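Local coordinates for C2 toxin component I (Clostridium botulinum, PDB 2J3X), which acts as the enzymatic component of the binary C2 toxin, probably transferring ADP-ribose to actin, and works together with a separate binding and translocation component, at residues P161-T166 / K206-I211; L61-T66 / I406-N411; A88-T93 / T171-V176; S262-N267 / L344-T349. The protein carries 2 engineered substitutions. All coordinates share one frame; numbering follows the deposited sequence.

Contacts 1 and 3 lie in the first of two ADP-ribosyltransferase regions and contact 4 in the second, across the chain's centre; contact 2 bridges the two. Contacts 1 and 3 reach the same eight-stranded sheet, with centres about 26 Å apart, and their segments alternate along the chain. Contact 2 brings 61-66 to strand 397-411 of a five-stranded sheet, closing a loop within which the other three are nested. Its centre is about 29 Å from that of contact 4 and about 33 Å from that of contact 1; the centres of contacts 3 and 4 are about 46 Å apart. Contact 2 thus joins early and late parts of the polypeptide, consistent with tandem related domains held as one enzyme.

Contact 1 (P161-T166 / K206-I211)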
# COMPACT_ATOMS: atom_id res chain seq x y z
N PRO A 161 12.16 17.80 3.45
CA PRO A 161 11.45 19.04 3.73
C PRO A 161 10.02 18.88 4.28
O PRO A 161 9.33 19.86 4.42
CB PRO A 161 11.42 19.73 2.37
CG PRO A 161 11.33 18.56 1.40
CD PRO A 161 12.27 17.55 1.97
N VAL A 162 9.61 17.64 4.55
CA VAL A 162 8.33 17.41 5.26
C VAL A 162 8.57 16.63 6.54
O VAL A 162 9.52 15.81 6.64
CB VAL A 162 7.28 16.66 4.38
CG1 VAL A 162 7.13 17.43 3.05
CG2 VAL A 162 7.69 15.19 4.19
N ILE A 163 7.70 16.86 7.52
CA ILE A 163 7.75 16.16 8.82
C ILE A 163 6.32 15.68 9.02
O ILE A 163 5.41 16.46 8.88
CB ILE A 163 8.18 17.10 9.98
CG1 ILE A 163 9.65 17.56 9.83
CG2 ILE A 163 8.09 16.39 11.33
CD1 ILE A 163 9.88 18.80 10.65
N VAL A 164 6.12 14.39 9.33
CA VAL A 164 4.82 13.89 9.59
C VAL A 164 4.69 13.48 11.04
O VAL A 164 5.37 12.56 11.46
CB VAL A 164 4.54 12.65 8.66
CG1 VAL A 164 3.11 12.13 8.84
CG2 VAL A 164 4.78 13.06 7.17
N LYS A 165 3.85 14.19 11.77
CA LYS A 165 3.67 13.97 13.24
C LYS A 165 2.32 13.26 13.44
O LYS A 165 1.34 13.58 12.76
CB LYS A 165 3.63 15.33 13.95
CG LYS A 165 3.61 15.26 15.46
CD LYS A 165 3.69 16.68 16.06
CE LYS A 165 3.66 16.63 17.53
NZ LYS A 165 3.77 18.09 17.97
N THR A 166 2.30 12.25 14.30
CA THR A 166 1.09 11.50 14.54
C THR A 166 1.04 11.07 16.01
O THR A 166 1.98 11.27 16.75
CB THR A 166 0.98 10.26 13.61
OG1 THR A 166 -0.36 9.73 13.69
CG2 THR A 166 1.96 9.17 14.01
N LYS A 206 15.72 25.89 9.96
CA LYS A 206 15.36 25.27 8.66
C LYS A 206 13.84 25.21 8.48
O LYS A 206 13.14 25.03 9.46
CB LYS A 206 16.00 23.88 8.57
CG LYS A 206 17.55 23.95 8.68
CD LYS A 206 18.20 22.89 7.79
CE LYS A 206 19.68 23.18 7.57
NZ LYS A 206 20.42 23.10 8.88
N ASP A 207 13.32 25.33 7.24
CA ASP A 207 11.87 25.26 6.98
C ASP A 207 11.34 23.92 6.47
O ASP A 207 12.02 23.22 5.68
CB ASP A 207 11.45 26.31 5.99
CG ASP A 207 11.61 27.72 6.58
OD1 ASP A 207 12.43 27.89 7.50
OD2 ASP A 207 10.91 28.62 6.15
N TYR A 208 10.14 23.59 6.95
CA TYR A 208 9.52 22.27 6.69
C TYR A 208 8.04 22.45 6.53
O TYR A 208 7.42 23.35 7.13
CB TYR A 208 9.73 21.31 7.89
CG TYR A 208 11.14 21.06 8.25
CD1 TYR A 208 11.83 21.91 9.13
CD2 TYR A 208 11.82 19.92 7.75
CE1 TYR A 208 13.19 21.63 9.49
CE2 TYR A 208 13.15 19.64 8.12
CZ TYR A 208 13.82 20.49 8.96
OH TYR A 208 15.14 20.23 9.35
N ILE A 209 7.43 21.58 5.75
CA ILE A 209 5.99 21.43 5.88
C ILE A 209 5.75 20.39 7.00
O ILE A 209 6.19 19.23 6.90
CB ILE A 209 5.32 20.98 4.58
CG1 ILE A 209 5.40 22.13 3.53
CG2 ILE A 209 3.80 20.65 4.83
CD1 ILE A 209 4.81 21.75 2.14
N LEU A 210 5.07 20.82 8.08
CA LEU A 210 4.75 19.94 9.21
C LEU A 210 3.33 19.47 8.96
O LEU A 210 2.38 20.26 8.89
CB LEU A 210 4.83 20.73 10.53
CG LEU A 210 4.40 19.97 11.79
CD1 LEU A 210 5.34 18.75 12.08
CD2 LEU A 210 4.40 21.01 12.96
N ILE A 211 3.20 18.16 8.85
CA ILE A 211 1.93 17.52 8.55
C ILE A 211 1.48 16.80 9.79
O ILE A 211 2.25 16.00 10.36
CB ILE A 211 2.08 16.50 7.40
CG1 ILE A 211 2.55 17.21 6.12
CG2 ILE A 211 0.77 15.65 7.24
CD1 ILE A 211 3.19 16.25 5.11
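Ile163 uses both of its backbone polar atoms on the neighbouring strand: its N donates to Ile209 O at 2.9 Å, and its O accepts from Ile211 N at 2.8 Å. One residue bonded to two alternate residues opposite is the signature of parallel pairing, and the strand directions, 30° apart, agree. The pattern runs on at both ends, where Ile209 N bonds to Pro161 O and Lys165 N to Ile211 O, the latter with an N-H...O angle of 172°. Between these bonds the CA atoms of Val162 and Val164 make C-H...O contacts with the O atoms of Ile209 and Ile211.

Apolar contacts occupy both faces of the sheet. On the face of Val162, Val164, Ile209 and Ile211, the CD1 methyl of Ile211 meets Val164 CG2 at 4.1 Å and Val162 CB at 4.2 Å; Leu129, Val132 and Ile136 of helix 126-136 cover Ile209 and Ile211. On the other, Ile163 CG2 meets Leu210 CD1 at 3.7 Å.

The aromatic contact is a CH-pi interaction. Ile163 CG1 is anti to the carbonyl carbon (chi1 -67°), which brings it beside Tyr208 CD2; CD1 beyond it lies over the face of the Tyr208 ring, 3.9 Å from the centroid but nearer the rim at CG. The same tyrosine makes a cation-pi contact with Arg116.

Two central strands of the eight-stranded ADP-ribosyltransferase sheet are therefore joined by backbone hydrogen bonds, while valine and isoleucine side chains give the helix-facing side of this contact an apolar surface.

Contact 2 (L61-T66 / I406-N411). With SO4 (sulfate ion), chain U.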
# COMPACT_ATOMS: atom_id res chain seq x y z
N LEU A 61 4.80 -8.88 0.64
CA LEU A 61 3.34 -8.65 0.53
C LEU A 61 2.88 -8.78 -0.94
O LEU A 61 1.69 -8.93 -1.24
CB LEU A 61 3.00 -7.23 1.01
CG LEU A 61 3.49 -6.87 2.42
CD1 LEU A 61 3.03 -5.36 2.64
CD2 LEU A 61 2.84 -7.77 3.40
N PHE A 62 3.86 -8.62 -1.87
CA PHE A 62 3.59 -8.56 -3.33
C PHE A 62 4.39 -9.66 -4.06
O PHE A 62 4.88 -9.46 -5.17
CB PHE A 62 3.94 -7.17 -3.88
CG PHE A 62 3.15 -6.07 -3.17
CD1 PHE A 62 1.75 -5.95 -3.33
CD2 PHE A 62 3.81 -5.27 -2.21
CE1 PHE A 62 1.03 -4.93 -2.57
CE2 PHE A 62 3.09 -4.31 -1.46
CZ PHE A 62 1.73 -4.15 -1.66
N SER A 63 4.54 -10.80 -3.36
CA SER A 63 5.09 -12.01 -3.93
C SER A 63 4.08 -13.13 -3.73
O SER A 63 3.27 -13.10 -2.78
CB SER A 63 6.40 -12.36 -3.22
OG SER A 63 7.35 -11.29 -3.33
N SER A 64 4.06 -14.11 -4.64
CA SER A 64 3.04 -15.18 -4.56
C SER A 64 3.20 -16.05 -3.28
O SER A 64 4.33 -16.23 -2.78
CB SER A 64 3.09 -16.12 -5.78
OG SER A 64 4.25 -16.95 -5.69
N LEU A 65 2.10 -16.66 -2.83
CA LEU A 65 2.16 -17.61 -1.69
C LEU A 65 3.10 -18.79 -2.04
O LEU A 65 3.82 -19.28 -1.17
CB LEU A 65 0.73 -18.07 -1.26
CG LEU A 65 -0.15 -16.81 -0.99
CD1 LEU A 65 -1.65 -17.15 -0.81
CD2 LEU A 65 0.31 -16.06 0.21
N THR A 66 3.12 -19.21 -3.31
CA THR A 66 4.12 -20.19 -3.76
C THR A 66 5.56 -19.76 -3.48
O THR A 66 6.36 -20.53 -2.95
CB THR A 66 3.95 -20.47 -5.26
OG1 THR A 66 2.66 -21.03 -5.46
CG2 THR A 66 4.98 -21.51 -5.74
N ILE A 406 9.20 -1.84 -5.79
CA ILE A 406 9.48 -2.95 -4.91
C ILE A 406 10.31 -3.95 -5.66
O ILE A 406 10.48 -3.83 -6.89
CB ILE A 406 8.18 -3.66 -4.46
CG1 ILE A 406 7.42 -4.28 -5.68
CG2 ILE A 406 7.24 -2.69 -3.68
CD1 ILE A 406 6.40 -5.36 -5.28
N THR A 407 10.78 -4.97 -4.96
CA THR A 407 11.43 -6.06 -5.64
C THR A 407 10.63 -7.30 -5.32
O THR A 407 10.77 -7.81 -4.19
CB THR A 407 12.87 -6.25 -5.09
OG1 THR A 407 13.62 -5.03 -5.22
CG2 THR A 407 13.58 -7.39 -5.79
N SER A 408 9.85 -7.83 -6.28
CA SER A 408 9.00 -9.01 -6.01
C SER A 408 9.84 -10.30 -6.13
O SER A 408 10.75 -10.38 -6.98
CB SER A 408 7.85 -9.09 -6.98
OG SER A 408 6.92 -10.15 -6.69
N ILE A 409 9.54 -11.27 -5.28
CA ILE A 409 10.27 -12.53 -5.32
C ILE A 409 9.47 -13.52 -6.10
O ILE A 409 8.33 -13.83 -5.70
CB ILE A 409 10.58 -13.04 -3.90
CG1 ILE A 409 11.62 -12.13 -3.24
CG2 ILE A 409 11.13 -14.45 -3.99
CD1 ILE A 409 11.08 -11.27 -2.22
N ILE A 410 9.99 -13.98 -7.25
CA ILE A 410 9.17 -14.75 -8.19
C ILE A 410 9.40 -16.21 -7.87
O ILE A 410 8.45 -17.00 -7.84
CB ILE A 410 9.53 -14.45 -9.72
CG1 ILE A 410 9.56 -12.92 -10.00
CG2 ILE A 410 8.59 -15.15 -10.65
CD1 ILE A 410 8.23 -12.15 -9.78
N ASN A 411 10.65 -16.57 -7.65
CA ASN A 411 10.99 -17.95 -7.27
C ASN A 411 12.35 -18.00 -6.62
O ASN A 411 12.93 -16.97 -6.32
CB ASN A 411 10.87 -18.91 -8.47
CG ASN A 411 11.86 -18.58 -9.59
OD1 ASN A 411 13.03 -18.32 -9.34
ND2 ASN A 411 11.35 -18.51 -10.82
S SO4 U . 2.02 -24.16 -3.97
O1 SO4 U . 3.45 -24.32 -3.72
O2 SO4 U . 1.25 -23.57 -2.85
O3 SO4 U . 1.86 -23.29 -5.15
O4 SO4 U . 1.42 -25.46 -4.28
O HOH W 1 5.83 -13.83 -6.82
O HOH W 2 5.72 -16.27 -8.03
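Phe62 and Ser63 meet strand 397-411 through two direct hydrogen bonds that fix the tight half of the contact. Ser408 OG donates to Phe62 O at 2.6 Å, reaching it because OG is anti to the backbone N of Ser408 (chi1 -175°). One residue along on each segment, side chain and backbone exchange parts: Ile409 N donates to Ser63 OG at 2.9 Å, nearly straight at 168°, the donor still on the strand. Ser63 OG is also hydrogen-bonded to Asp59 O, so this buried hydroxyl has two bonds, one to the strand and one to helix 47-59. Beside these bonds, the CD1 methyl of Ile406 presses on Phe62 CB at 3.4 Å, the two side chains crossing at about a right angle. The Phe62 ring is held further by an edge-to-face contact with Phe144.

The contact joins the two ADP-ribosyltransferase regions of the chain: 61-66 leads from helix 47-59 into helix 65-73 of the first, and 406-411 belongs to the five-stranded sheet of the second. Ser64 is the N-cap of helix 65-73, its OG bonding to Ala67 N, while Ile410 and Asn411 together face Thr414 in a classic beta bulge.

Toward this helix start the segments part, and water replaces direct bonds. One molecule accepts from Ser64 N at 2.8 Å and donates to Ile409 O at 2.7 Å. A second joins Ser64 OG to Ile410 O, with 2.8 Å to Ser64 OG. Farther out, Thr66 OG1 lies doubtfully close to a sulfate ion, probably from the crystallisation liquor.

Contact 3 (A88-T93 / T171-V176)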
# COMPACT_ATOMS: atom_id res chain seq x y z
N ALA A 88 7.86 -10.51 17.87
CA ALA A 88 8.35 -9.70 19.01
C ALA A 88 7.41 -8.51 19.26
O ALA A 88 7.05 -8.18 20.41
CB ALA A 88 9.78 -9.21 18.72
N LEU A 89 6.91 -7.91 18.19
CA LEU A 89 6.01 -6.75 18.36
C LEU A 89 4.67 -7.14 19.02
O LEU A 89 4.10 -6.36 19.76
CB LEU A 89 5.77 -6.05 17.00
CG LEU A 89 7.01 -5.37 16.41
CD1 LEU A 89 6.67 -4.91 14.97
CD2 LEU A 89 7.34 -4.13 17.23
N LEU A 90 4.16 -8.34 18.71
CA LEU A 90 2.86 -8.81 19.23
C LEU A 90 2.89 -8.94 20.74
O LEU A 90 1.84 -8.91 21.39
CB LEU A 90 2.51 -10.18 18.61
CG LEU A 90 1.46 -10.20 17.51
CD1 LEU A 90 1.28 -8.85 16.85
CD2 LEU A 90 1.70 -11.33 16.51
N LYS A 91 4.09 -9.07 21.29
CA LYS A 91 4.29 -9.37 22.71
C LYS A 91 4.26 -8.11 23.58
O LYS A 91 4.29 -8.18 24.80
CB LYS A 91 5.61 -10.11 22.90
CG LYS A 91 5.53 -11.59 22.43
CD LYS A 91 6.88 -12.29 22.45
CE LYS A 91 6.75 -13.83 22.22
NZ LYS A 91 8.12 -14.49 22.41
N ASN A 92 4.17 -6.94 22.95
CA ASN A 92 4.43 -5.71 23.67
C ASN A 92 3.45 -4.63 23.26
O ASN A 92 3.43 -4.24 22.11
CB ASN A 92 5.86 -5.29 23.34
CG ASN A 92 6.49 -4.44 24.40
OD1 ASN A 92 6.47 -4.80 25.58
ND2 ASN A 92 7.15 -3.36 24.00
N THR A 93 2.60 -4.16 24.17
CA THR A 93 1.56 -3.21 23.80
C THR A 93 1.63 -1.91 24.60
O THR A 93 1.90 -1.95 25.82
CB THR A 93 0.17 -3.81 23.98
OG1 THR A 93 0.02 -4.29 25.33
CG2 THR A 93 -0.03 -5.02 23.04
N THR A 171 -2.52 0.60 23.58
CA THR A 171 -2.75 -0.82 23.28
C THR A 171 -2.09 -1.29 21.98
O THR A 171 -2.01 -2.50 21.75
CB THR A 171 -4.26 -1.29 23.29
OG1 THR A 171 -4.87 -0.91 22.07
CG2 THR A 171 -5.07 -0.73 24.48
N PHE A 172 -1.63 -0.36 21.13
CA PHE A 172 -0.97 -0.80 19.88
C PHE A 172 0.35 -1.50 20.17
O PHE A 172 1.04 -1.16 21.09
CB PHE A 172 -0.69 0.39 18.99
CG PHE A 172 -1.81 0.76 18.10
CD1 PHE A 172 -3.14 0.68 18.53
CD2 PHE A 172 -1.54 1.28 16.84
CE1 PHE A 172 -4.19 1.11 17.70
CE2 PHE A 172 -2.59 1.72 16.02
CZ PHE A 172 -3.89 1.61 16.46
N ASP A 173 0.70 -2.52 19.36
CA ASP A 173 1.94 -3.27 19.53
C ASP A 173 3.08 -2.36 19.21
O ASP A 173 2.97 -1.48 18.32
CB ASP A 173 2.01 -4.43 18.53
CG ASP A 173 0.88 -5.43 18.69
OD1 ASP A 173 0.32 -5.58 19.79
OD2 ASP A 173 0.51 -6.06 17.68
N TYR A 174 4.20 -2.55 19.89
CA TYR A 174 5.38 -1.74 19.67
C TYR A 174 6.65 -2.36 20.18
O TYR A 174 6.63 -3.16 21.12
CB TYR A 174 5.26 -0.32 20.26
CG TYR A 174 5.51 -0.28 21.77
CD1 TYR A 174 4.56 -0.82 22.64
CD2 TYR A 174 6.67 0.32 22.30
CE1 TYR A 174 4.77 -0.80 24.05
CE2 TYR A 174 6.89 0.37 23.71
CZ TYR A 174 5.94 -0.20 24.55
OH TYR A 174 6.11 -0.14 25.92
N GLY A 175 7.74 -1.93 19.56
CA GLY A 175 9.07 -2.20 19.98
C GLY A 175 9.75 -0.87 20.12
O GLY A 175 9.18 0.18 19.77
N VAL A 176 10.96 -0.91 20.67
CA VAL A 176 11.77 0.30 20.82
C VAL A 176 13.13 0.08 20.23
O VAL A 176 13.78 -0.96 20.48
CB VAL A 176 11.88 0.76 22.32
CG1 VAL A 176 12.83 1.99 22.41
CG2 VAL A 176 10.46 1.11 22.84
O HOH W 3 -0.94 -7.65 20.47
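Asn92 has CG roughly anti to its backbone N (chi1 -154°), while Tyr174 has CG between its backbone N and carbonyl carbon (chi1 79°); these rotations place the two CG atoms where amide and ring can meet, the amide N lying over the ring face. The contact ties the connection that follows helix 77-90 to the approach to strand 175-178, an outermost strand of the eight-stranded sheet in the first ADP-ribosyltransferase fold, and includes a single beta bridge between Thr93 and Asp173.

Asn92 holds the backbone of Tyr174 at both ends. Its O accepts from Tyr174 N at 2.9 Å, and its ND2 donates to Tyr174 O, also at 2.9 Å. The acceptor lies in the plane of the amide, but the donor stands above the carbonyl plane. ND2 is also 3.4 Å above the ring, offset toward the rim, with amide and ring planes 30° apart, and Thr93 C meets the ring edge near CE1. The far ends are secured by helix 15-30 and what follows it: Tyr174 OH bonds to Glu25 and Asn92 OD1 to Lys32.

Asp173 lies beside the helix end, its CB 3.1 Å from Leu89 O. Its OD2 bonds to Asn188, and its OD1 accepts a hydrogen bond from a water that also donates to Leu90 O. On the buried side, the CD2 methyl of Leu89 closes against the Tyr174-Gly175 peptide, only 3.2 Å from Gly175 N.

Contact 4 (S262-N267 / L344-T349); sequences SYLRNN and LSFSST
Leu264 and Ser345 bring their backbones within 5.2 Å, CA to CA, where helix 257-265 ends in a Schellman motif: Asn267, with a positive phi of 52°, bonds through its N to Leu264 O, and Arg268 N reaches Tyr263 O. The opposing residues lead into strand 347-350, which belongs to the second ADP-ribosyltransferase fold. That strand carries the Ser-Thr-Ser sequence, beginning at Ser348, known from arginine-modifying members of the family, and Ser348 O is bonded to Arg299.

Leu264 points at this lead-in, and its CD1 methyl touches both Ser345 OG, at 3.7 Å, and Phe346 CE2, at 3.8 Å, its side chain passing obliquely to that of Phe346. Ser345 OG is anti to the backbone N (chi1 -164°), which places it beside the leucine; its polar partner is Asn261 OD1, one turn earlier on the helix. The Phe346 ring is enclosed further by Tyr252, edge to face, and by Ile282 and Leu286 of helix 273-286.

Leu344 packs on the capped helix end instead, with CD1 at 3.8 Å from Arg265 O and equally from Leu264 O.

Arg265 stays extended from CG to NE along the outer side, and its guanidinium gives in-plane bonds to two waters. One accepts from both Arg265 NE and Ser345 N; the other accepts from Arg265 NH2 at 2.8 Å and donates to Phe346 O at 2.7 Å.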
# COMPACT_ATOMS: atom_id res chain seq x y z
N SER A 262 -14.30 -6.83 -26.13
CA SER A 262 -13.91 -6.22 -27.44
C SER A 262 -14.89 -5.14 -27.86
O SER A 262 -14.47 -4.03 -28.22
CB SER A 262 -13.75 -7.26 -28.54
OG SER A 262 -12.64 -8.09 -28.21
N TYR A 263 -16.17 -5.45 -27.76
CA TYR A 263 -17.24 -4.54 -28.10
C TYR A 263 -17.12 -3.26 -27.31
O TYR A 263 -17.10 -2.16 -27.88
CB TYR A 263 -18.59 -5.22 -27.84
CG TYR A 263 -19.84 -4.45 -28.18
CD1 TYR A 263 -20.19 -4.20 -29.53
CD2 TYR A 263 -20.72 -4.02 -27.18
CE1 TYR A 263 -21.35 -3.51 -29.85
CE2 TYR A 263 -21.91 -3.34 -27.49
CZ TYR A 263 -22.21 -3.09 -28.86
OH TYR A 263 -23.38 -2.44 -29.19
N LEU A 264 -17.01 -3.39 -26.00
CA LEU A 264 -16.88 -2.22 -25.14
C LEU A 264 -15.59 -1.43 -25.40
O LEU A 264 -15.62 -0.21 -25.42
CB LEU A 264 -17.04 -2.60 -23.64
CG LEU A 264 -18.52 -2.84 -23.27
CD1 LEU A 264 -18.60 -3.51 -21.85
CD2 LEU A 264 -19.44 -1.58 -23.32
N ARG A 265 -14.49 -2.14 -25.62
CA ARG A 265 -13.21 -1.48 -25.87
C ARG A 265 -13.21 -0.77 -27.23
O ARG A 265 -12.40 0.14 -27.47
CB ARG A 265 -12.07 -2.49 -25.76
CG ARG A 265 -11.71 -2.81 -24.30
CD ARG A 265 -10.98 -4.14 -24.16
NE ARG A 265 -10.89 -4.61 -22.76
CZ ARG A 265 -10.35 -5.78 -22.40
NH1 ARG A 265 -9.85 -6.60 -23.32
NH2 ARG A 265 -10.31 -6.13 -21.11
N ASN A 266 -14.12 -1.19 -28.10
CA ASN A 266 -14.27 -0.56 -29.42
C ASN A 266 -15.44 0.41 -29.47
O ASN A 266 -16.01 0.62 -30.54
CB ASN A 266 -14.45 -1.62 -30.53
CG ASN A 266 -13.24 -2.55 -30.68
OD1 ASN A 266 -12.08 -2.12 -30.66
ND2 ASN A 266 -13.52 -3.83 -30.88
N ASN A 267 -15.83 1.00 -28.33
CA ASN A 267 -16.95 1.94 -28.26
C ASN A 267 -18.27 1.44 -28.88
O ASN A 267 -19.04 2.23 -29.43
CB ASN A 267 -16.55 3.31 -28.84
CG ASN A 267 -17.62 4.39 -28.62
OD1 ASN A 267 -18.33 4.41 -27.60
ND2 ASN A 267 -17.74 5.32 -29.60
N LEU A 344 -12.70 0.53 -20.22
CA LEU A 344 -13.95 0.63 -20.98
C LEU A 344 -14.90 -0.54 -20.78
O LEU A 344 -16.09 -0.34 -20.71
CB LEU A 344 -13.63 0.81 -22.49
CG LEU A 344 -13.11 2.21 -22.86
CD1 LEU A 344 -12.88 2.28 -24.40
CD2 LEU A 344 -14.10 3.25 -22.42
N SER A 345 -14.35 -1.73 -20.61
CA SER A 345 -15.13 -2.90 -20.29
C SER A 345 -15.19 -3.11 -18.75
O SER A 345 -14.57 -2.38 -17.97
CB SER A 345 -14.52 -4.15 -20.91
OG SER A 345 -15.48 -5.21 -20.91
N PHE A 346 -15.92 -4.15 -18.36
CA PHE A 346 -15.83 -4.68 -16.97
C PHE A 346 -14.39 -5.08 -16.70
O PHE A 346 -13.67 -5.50 -17.64
CB PHE A 346 -16.76 -5.89 -16.83
CG PHE A 346 -18.17 -5.59 -17.21
CD1 PHE A 346 -19.03 -4.98 -16.31
CD2 PHE A 346 -18.63 -5.86 -18.53
CE1 PHE A 346 -20.34 -4.63 -16.69
CE2 PHE A 346 -19.92 -5.54 -18.92
CZ PHE A 346 -20.81 -4.95 -18.00
N SER A 347 -13.94 -5.02 -15.46
CA SER A 347 -12.55 -5.39 -15.21
C SER A 347 -12.43 -6.23 -13.95
O SER A 347 -13.13 -5.97 -12.96
CB SER A 347 -11.61 -4.18 -15.18
OG SER A 347 -11.94 -3.26 -14.16
N SER A 348 -11.58 -7.26 -14.03
CA SER A 348 -11.36 -8.16 -12.91
C SER A 348 -10.24 -7.65 -11.99
O SER A 348 -9.19 -7.14 -12.43
CB SER A 348 -11.01 -9.57 -13.40
OG SER A 348 -9.79 -9.48 -14.03
N THR A 349 -10.49 -7.83 -10.69
CA THR A 349 -9.49 -7.56 -9.65
C THR A 349 -9.57 -8.75 -8.74
O THR A 349 -10.50 -9.56 -8.86
CB THR A 349 -9.87 -6.27 -8.81
OG1 THR A 349 -11.05 -6.56 -8.03
CG2 THR A 349 -10.12 -5.06 -9.71
O HOH W 4 -11.12 -5.36 -18.58
O HOH W 5 -11.44 -2.37 -20.64